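Local coordinates for carbohydrate binding module family 33 and 10 domain protein (Teredinibacter turnerae, PDB 6RW7) that is a copper-dependent AA10 lytic polysaccharide monooxygenase domain that probably binds cellulose and cleaves its chains oxidatively, at residues L114-T119 against P140-S145; K19-S24 against H44-M49. All coordinates share one frame; numbering follows the deposited sequence.

Contact 1: L114-T119 against P140-S145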
loop_
_atom_site.group_PDB
_atom_site.type_symbol
_atom_site.label_atom_id
_atom_site.label_comp_id
_atom_site.label_asym_id
_atom_site.label_seq_id
_atom_site.Cartn_x
_atom_site.Cartn_y
_atom_site.Cartn_z
ATOM N N LEU A 114 -11.442 -2.536 -3.009
ATOM C CA LEU A 114 -10.301 -2.229 -2.126
ATOM C C LEU A 114 -9.934 -3.559 -1.473
ATOM O O LEU A 114 -10.805 -4.175 -0.836
ATOM C CB LEU A 114 -10.723 -1.210 -1.063
ATOM C CG LEU A 114 -11.049 0.229 -1.478
ATOM C CD1 LEU A 114 -9.878 0.909 -2.123
ATOM C CD2 LEU A 114 -12.326 0.355 -2.297
ATOM N N VAL A 115 -8.708 -4.014 -1.670
ATOM C CA VAL A 115 -8.253 -5.361 -1.238
ATOM C C VAL A 115 -7.037 -5.182 -0.343
ATOM O O VAL A 115 -6.192 -4.360 -0.666
ATOM C CB VAL A 115 -7.938 -6.233 -2.472
ATOM C CG1 VAL A 115 -7.684 -7.670 -2.095
ATOM C CG2 VAL A 115 -9.054 -6.164 -3.505
ATOM N N PHE A 116 -6.948 -5.961 0.734
ATOM C CA PHE A 116 -5.845 -5.841 1.707
ATOM C C PHE A 116 -5.368 -7.225 2.112
ATOM O O PHE A 116 -6.197 -8.065 2.506
ATOM C CB PHE A 116 -6.298 -5.128 2.974
ATOM C CG PHE A 116 -6.817 -3.727 2.803
ATOM C CD1 PHE A 116 -8.099 -3.489 2.331
ATOM C CD2 PHE A 116 -6.007 -2.646 3.093
ATOM C CE1 PHE A 116 -8.571 -2.189 2.221
ATOM C CE2 PHE A 116 -6.474 -1.357 2.952
ATOM C CZ PHE A 116 -7.748 -1.129 2.511
ATOM N N TYR A 117 -4.054 -7.390 2.088
ATOM C CA TYR A 117 -3.352 -8.592 2.567
ATOM C C TYR A 117 -2.433 -8.189 3.708
ATOM O O TYR A 117 -1.956 -7.059 3.716
ATOM C CB TYR A 117 -2.510 -9.195 1.452
ATOM C CG TYR A 117 -3.254 -9.764 0.276
ATOM C CD1 TYR A 117 -3.743 -8.952 -0.737
ATOM C CD2 TYR A 117 -3.400 -11.137 0.137
ATOM C CE1 TYR A 117 -4.414 -9.508 -1.811
ATOM C CE2 TYR A 117 -4.010 -11.700 -0.967
ATOM C CZ TYR A 117 -4.505 -10.880 -1.959
ATOM O OH TYR A 117 -5.168 -11.414 -3.045
ATOM N N ILE A 118 -2.150 -9.127 4.610
ATOM C CA ILE A 118 -1.169 -8.883 5.695
ATOM C C ILE A 118 -0.165 -10.022 5.688
ATOM O O ILE A 118 -0.497 -11.136 5.231
ATOM C CB ILE A 118 -1.883 -8.695 7.053
ATOM C CG1 ILE A 118 -0.941 -8.105 8.105
ATOM C CG2 ILE A 118 -2.568 -9.970 7.519
ATOM C CD1 ILE A 118 -1.665 -7.557 9.291
ATOM N N THR A 119 1.015 -9.746 6.216
ATOM C CA THR A 119 2.042 -10.779 6.420
ATOM C C THR A 119 1.485 -11.887 7.328
ATOM O O THR A 119 0.605 -11.648 8.173
ATOM C CB THR A 119 3.347 -10.143 6.905
ATOM O OG1 THR A 119 3.047 -9.164 7.910
ATOM C CG2 THR A 119 4.119 -9.512 5.765
ATOM N N PRO A 140 -6.846 -12.328 1.004
ATOM C CA PRO A 140 -6.932 -11.023 1.656
ATOM C C PRO A 140 -7.700 -11.095 2.982
ATOM O O PRO A 140 -8.642 -11.860 3.080
ATOM C CB PRO A 140 -7.670 -10.128 0.653
ATOM C CG PRO A 140 -8.307 -11.076 -0.325
ATOM C CD PRO A 140 -7.572 -12.400 -0.266
ATOM N N PHE A 141 -7.331 -10.257 3.947
ATOM C CA PHE A 141 -8.088 -10.139 5.219
ATOM C C PHE A 141 -9.241 -9.150 5.060
ATOM O O PHE A 141 -10.145 -9.156 5.885
ATOM C CB PHE A 141 -7.166 -9.739 6.364
ATOM C CG PHE A 141 -6.663 -8.318 6.347
ATOM C CD1 PHE A 141 -7.413 -7.285 6.874
ATOM C CD2 PHE A 141 -5.418 -8.018 5.828
ATOM C CE1 PHE A 141 -6.931 -5.985 6.885
ATOM C CE2 PHE A 141 -4.911 -6.732 5.869
ATOM C CZ PHE A 141 -5.685 -5.711 6.365
ATOM N N CYS A 142 -9.215 -8.308 4.025
ATOM C CA CYS A 142 -10.280 -7.321 3.781
ATOM C C CYS A 142 -10.421 -7.197 2.269
ATOM O O CYS A 142 -9.405 -7.055 1.595
ATOM C CB CYS A 142 -9.908 -6.006 4.449
ATOM S SG CYS A 142 -11.181 -4.720 4.363
ATOM N N ASP A 143 -11.630 -7.355 1.759
ATOM C CA ASP A 143 -11.888 -7.331 0.300
ATOM C C ASP A 143 -13.293 -6.772 0.162
ATOM O O ASP A 143 -14.252 -7.499 0.462
ATOM C CB ASP A 143 -11.690 -8.712 -0.324
ATOM C CG ASP A 143 -11.941 -8.752 -1.823
ATOM O OD1 ASP A 143 -12.268 -7.720 -2.404
ATOM O OD2 ASP A 143 -11.861 -9.816 -2.366
ATOM N N GLU A 144 -13.381 -5.481 -0.131
ATOM C CA GLU A 144 -14.656 -4.749 -0.132
ATOM C C GLU A 144 -14.865 -4.214 -1.535
ATOM O O GLU A 144 -14.030 -3.404 -1.995
ATOM C CB GLU A 144 -14.645 -3.667 0.933
ATOM C CG GLU A 144 -14.542 -4.235 2.334
ATOM C CD GLU A 144 -15.709 -5.078 2.822
ATOM O OE1 GLU A 144 -16.775 -5.119 2.153
ATOM O OE2 GLU A 144 -15.536 -5.755 3.859
ATOM N N SER A 145 -15.993 -4.572 -2.136
ATOM C CA SER A 145 -16.348 -4.103 -3.488
ATOM C C SER A 145 -17.650 -3.298 -3.467
ATOM O O SER A 145 -18.481 -3.423 -2.535
ATOM C CB SER A 145 -16.403 -5.256 -4.446
ATOM O OG SER A 145 -17.479 -6.120 -4.148
#

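Contact 2: K19-S24 against H44-M49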
loop_
_atom_site.group_PDB
_atom_site.type_symbol
_atom_site.label_atom_id
_atom_site.label_comp_id
_atom_site.label_asym_id
_atom_site.label_seq_id
_atom_site.Cartn_x
_atom_site.Cartn_y
_atom_site.Cartn_z
ATOM N N LYS A 19 10.964 13.916 0.467
ATOM C CA LYS A 19 11.530 13.815 -0.894
ATOM C C LYS A 19 13.043 13.715 -0.780
ATOM O O LYS A 19 13.657 14.366 0.073
ATOM C CB LYS A 19 11.235 15.047 -1.747
ATOM C CG LYS A 19 9.793 15.510 -1.815
ATOM C CD LYS A 19 8.952 14.559 -2.582
ATOM C CE LYS A 19 7.626 15.169 -2.969
ATOM N NZ LYS A 19 6.801 15.415 -1.771
ATOM N N PRO A 20 13.680 12.883 -1.612
ATOM C CA PRO A 20 15.092 12.574 -1.409
ATOM C C PRO A 20 16.034 13.748 -1.694
ATOM O O PRO A 20 17.157 13.761 -1.170
ATOM C CB PRO A 20 15.345 11.414 -2.379
ATOM C CG PRO A 20 14.280 11.587 -3.446
ATOM C CD PRO A 20 13.069 12.103 -2.705
ATOM N N ASP A 21 15.588 14.720 -2.479
ATOM C CA ASP A 21 16.450 15.878 -2.822
ATOM C C ASP A 21 16.336 16.964 -1.736
ATOM O O ASP A 21 17.099 17.941 -1.813
ATOM C CB ASP A 21 16.199 16.338 -4.263
ATOM C CG ASP A 21 14.751 16.382 -4.739
ATOM O OD1 ASP A 21 13.875 15.728 -4.123
ATOM O OD2 ASP A 21 14.517 17.050 -5.760
ATOM N N ASN A 22 15.480 16.807 -0.731
ATOM C CA ASN A 22 15.320 17.865 0.308
ATOM C C ASN A 22 14.577 17.321 1.523
ATOM O O ASN A 22 13.584 17.886 1.978
ATOM C CB ASN A 22 14.637 19.117 -0.249
ATOM C CG ASN A 22 13.164 18.928 -0.537
ATOM O OD1 ASN A 22 12.701 17.814 -0.783
ATOM N ND2 ASN A 22 12.417 20.020 -0.468
ATOM N N PRO A 23 15.057 16.231 2.140
ATOM C CA PRO A 23 14.335 15.703 3.296
ATOM C C PRO A 23 14.402 16.623 4.520
ATOM O O PRO A 23 15.378 17.369 4.684
ATOM C CB PRO A 23 15.015 14.372 3.593
ATOM C CG PRO A 23 16.372 14.480 2.951
ATOM C CD PRO A 23 16.263 15.465 1.808
ATOM N N SER A 24 13.356 16.586 5.347
ATOM C CA SER A 24 13.277 17.339 6.621
ATOM C C SER A 24 13.319 16.357 7.799
ATOM O O SER A 24 13.290 16.815 8.941
ATOM C CB SER A 24 12.040 18.190 6.676
ATOM O OG SER A 24 10.884 17.365 6.622
ATOM N N HIS A 44 12.277 9.436 -9.099
ATOM C CA HIS A 44 11.226 8.390 -9.127
ATOM C C HIS A 44 10.243 8.546 -7.955
ATOM O O HIS A 44 9.047 8.138 -8.092
ATOM C CB HIS A 44 11.859 7.003 -9.131
ATOM C CG HIS A 44 12.567 6.700 -10.399
ATOM N ND1 HIS A 44 13.329 5.571 -10.558
ATOM C CD2 HIS A 44 12.605 7.365 -11.571
ATOM C CE1 HIS A 44 13.799 5.545 -11.796
ATOM N NE2 HIS A 44 13.358 6.621 -12.439
ATOM N N TRP A 45 10.709 9.064 -6.814
ATOM C CA TRP A 45 9.879 9.172 -5.583
ATOM C C TRP A 45 8.786 10.225 -5.776
ATOM O O TRP A 45 7.801 10.227 -5.032
ATOM C CB TRP A 45 10.739 9.474 -4.361
ATOM C CG TRP A 45 11.796 8.461 -4.085
ATOM C CD1 TRP A 45 13.078 8.471 -4.543
ATOM C CD2 TRP A 45 11.677 7.304 -3.233
ATOM N NE1 TRP A 45 13.751 7.371 -4.087
ATOM C CE2 TRP A 45 12.925 6.650 -3.264
ATOM C CE3 TRP A 45 10.652 6.744 -2.465
ATOM C CZ2 TRP A 45 13.182 5.494 -2.543
ATOM C CZ3 TRP A 45 10.913 5.615 -1.723
ATOM C CH2 TRP A 45 12.148 4.967 -1.800
ATOM N N TYR A 46 8.922 11.093 -6.772
ATOM C CA TYR A 46 7.861 12.071 -7.110
ATOM C C TYR A 46 6.643 11.351 -7.694
ATOM O O TYR A 46 5.556 11.927 -7.693
ATOM C CB TYR A 46 8.409 13.187 -8.000
ATOM C CG TYR A 46 9.282 14.130 -7.216
ATOM C CD1 TYR A 46 10.569 13.780 -6.828
ATOM C CD2 TYR A 46 8.776 15.326 -6.746
ATOM C CE1 TYR A 46 11.352 14.626 -6.049
ATOM C CE2 TYR A 46 9.550 16.194 -5.997
ATOM C CZ TYR A 46 10.840 15.844 -5.637
ATOM O OH TYR A 46 11.601 16.706 -4.882
ATOM N N ASN A 47 6.805 10.119 -8.175
ATOM C CA ASN A 47 5.693 9.292 -8.716
ATOM C C ASN A 47 5.135 8.358 -7.639
ATOM O O ASN A 47 4.700 7.250 -7.955
ATOM C CB ASN A 47 6.144 8.517 -9.964
ATOM C CG ASN A 47 5.555 9.090 -11.227
ATOM O OD1 ASN A 47 6.250 9.191 -12.251
ATOM N ND2 ASN A 47 4.304 9.463 -11.166
ATOM N N PHE A 48 5.066 8.845 -6.404
ATOM C CA PHE A 48 4.610 8.029 -5.263
ATOM C C PHE A 48 3.139 7.650 -5.441
ATOM O O PHE A 48 2.655 6.697 -4.814
ATOM C CB PHE A 48 4.794 8.781 -3.953
ATOM C CG PHE A 48 4.116 10.113 -3.825
ATOM C CD1 PHE A 48 2.831 10.210 -3.328
ATOM C CD2 PHE A 48 4.775 11.282 -4.152
ATOM C CE1 PHE A 48 2.228 11.447 -3.142
ATOM C CE2 PHE A 48 4.173 12.514 -3.965
ATOM C CZ PHE A 48 2.898 12.595 -3.476
ATOM N N MET A 49 2.402 8.365 -6.287
ATOM C CA MET A 49 0.958 8.105 -6.532
ATOM C C MET A 49 0.754 7.135 -7.702
ATOM O O MET A 49 -0.398 6.931 -8.113
ATOM C CB MET A 49 0.211 9.411 -6.798
ATOM C CG MET A 49 0.524 10.096 -8.095
ATOM S SD MET A 49 2.187 10.812 -8.276
ATOM C CE MET A 49 2.124 12.126 -7.055
#

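Contact 1: L114-T119 against P140-S145
L114 and E144 exchange two backbone hydrogen bonds, L114 N to E144 O and E144 N to L114 O, the second almost straight at 174°. F116 N then binds C142 O at 2.8 Å, and F116 O takes two weak bonds, from F141 N and, at 3.4 Å, from C142 N. F141 and C142 thus both stand across from F116.

Aromatic side chains pack beside this irregularity. The F141 side chain, its CG between backbone N and carbonyl carbon (chi1 72°), lays one ring face over F116 CB, which sits 3.9 Å from the ring centroid. The edge of the same ring meets Y117 C and I118 N. P140 lies alongside Y117, its CB above the phenol face 4.1 Å from the centroid and its CD 3.7 Å from Y117 CE2. V115 CG1 also touches P140 CB, at 3.7 Å. An alanine in place of Y117 would probably leave one side of the P140 ring without its aromatic cover.

The sulfur of C142, SG, disulfide-bonded to C170, approaches the F116 ring obliquely, 4.8 Å from its centroid.

On the polar side, D143 runs beside V115 while its carboxylate forms a salt bridge with K59.

The double pairing opposite F116 is a classic beta bulge, where strand 142-145 joins strand 111-118 in the immunoglobulin-like beta-sandwich core of AA10 enzymes.

Contact 2: K19-S24 against H44-M49
The side chains of K19 and Y46 cross at about a right angle where a type I beta turn, K19 to N22, packs against the short 3-10 segment that includes W45 and Y46. Both belong to the largely helical and loop region between strands 3-6 and 52-54, which in AA10 enzymes is the variable L2 region.

The K19 chain bends at chi2 (-70°), which carries CD over one face of the Y46 ring, 4.0 Å from its centroid, in a CH-pi contact offset toward the rim. CE continues across the phenol to within 3.7 Å of Y46 CE2, and the ammonium goes on to hydrogen-bond G15 O, anchoring the far end of the chain to helix 10-17. The backbone of K19 closes the turn, its O accepting N22 N at 3.2 Å.

P20 follows and presents its ring to the indole: its CG lies 3.5 Å from W45 CD1, approaching obliquely, while F32 and R36 of helix 29-37 also touch the proline. W45 itself is buried, with F32 and Y80 both meeting it edge-to-face, so the turn packs through P20 against a buried aromatic cluster.

D21 is modelled in two conformers; in one of them it meets Y46 tip to tip, with the carboxylate and phenol planes 79° apart. In this conformer Y46 OH donates to D21 OD1 on its syn side, across 2.6 Å and 18° out of the carboxylate plane.

Overall arrangement
From the N terminus, the chain passes strand 3-6 and helix 10-17 before reaching 19-24, and contact 2 closes the excursion through helix 29-37 when 44-49 returns. Only then does the chain enter strand 52-54 and, later, strand 96-101. Contact 1 opens on strand 111-118 and closes a second loop, without helix or strand, when 140-145 pairs back. The two closures follow in series, neither nesting nor crossing. Their centres lie about 27 Å apart on opposite sides of the chain's centre, and they do not touch. Contact 2 joins the loops flanking helix 29-37, whereas contact 1 adds strand 142-145 to the sheet containing strand 178-187.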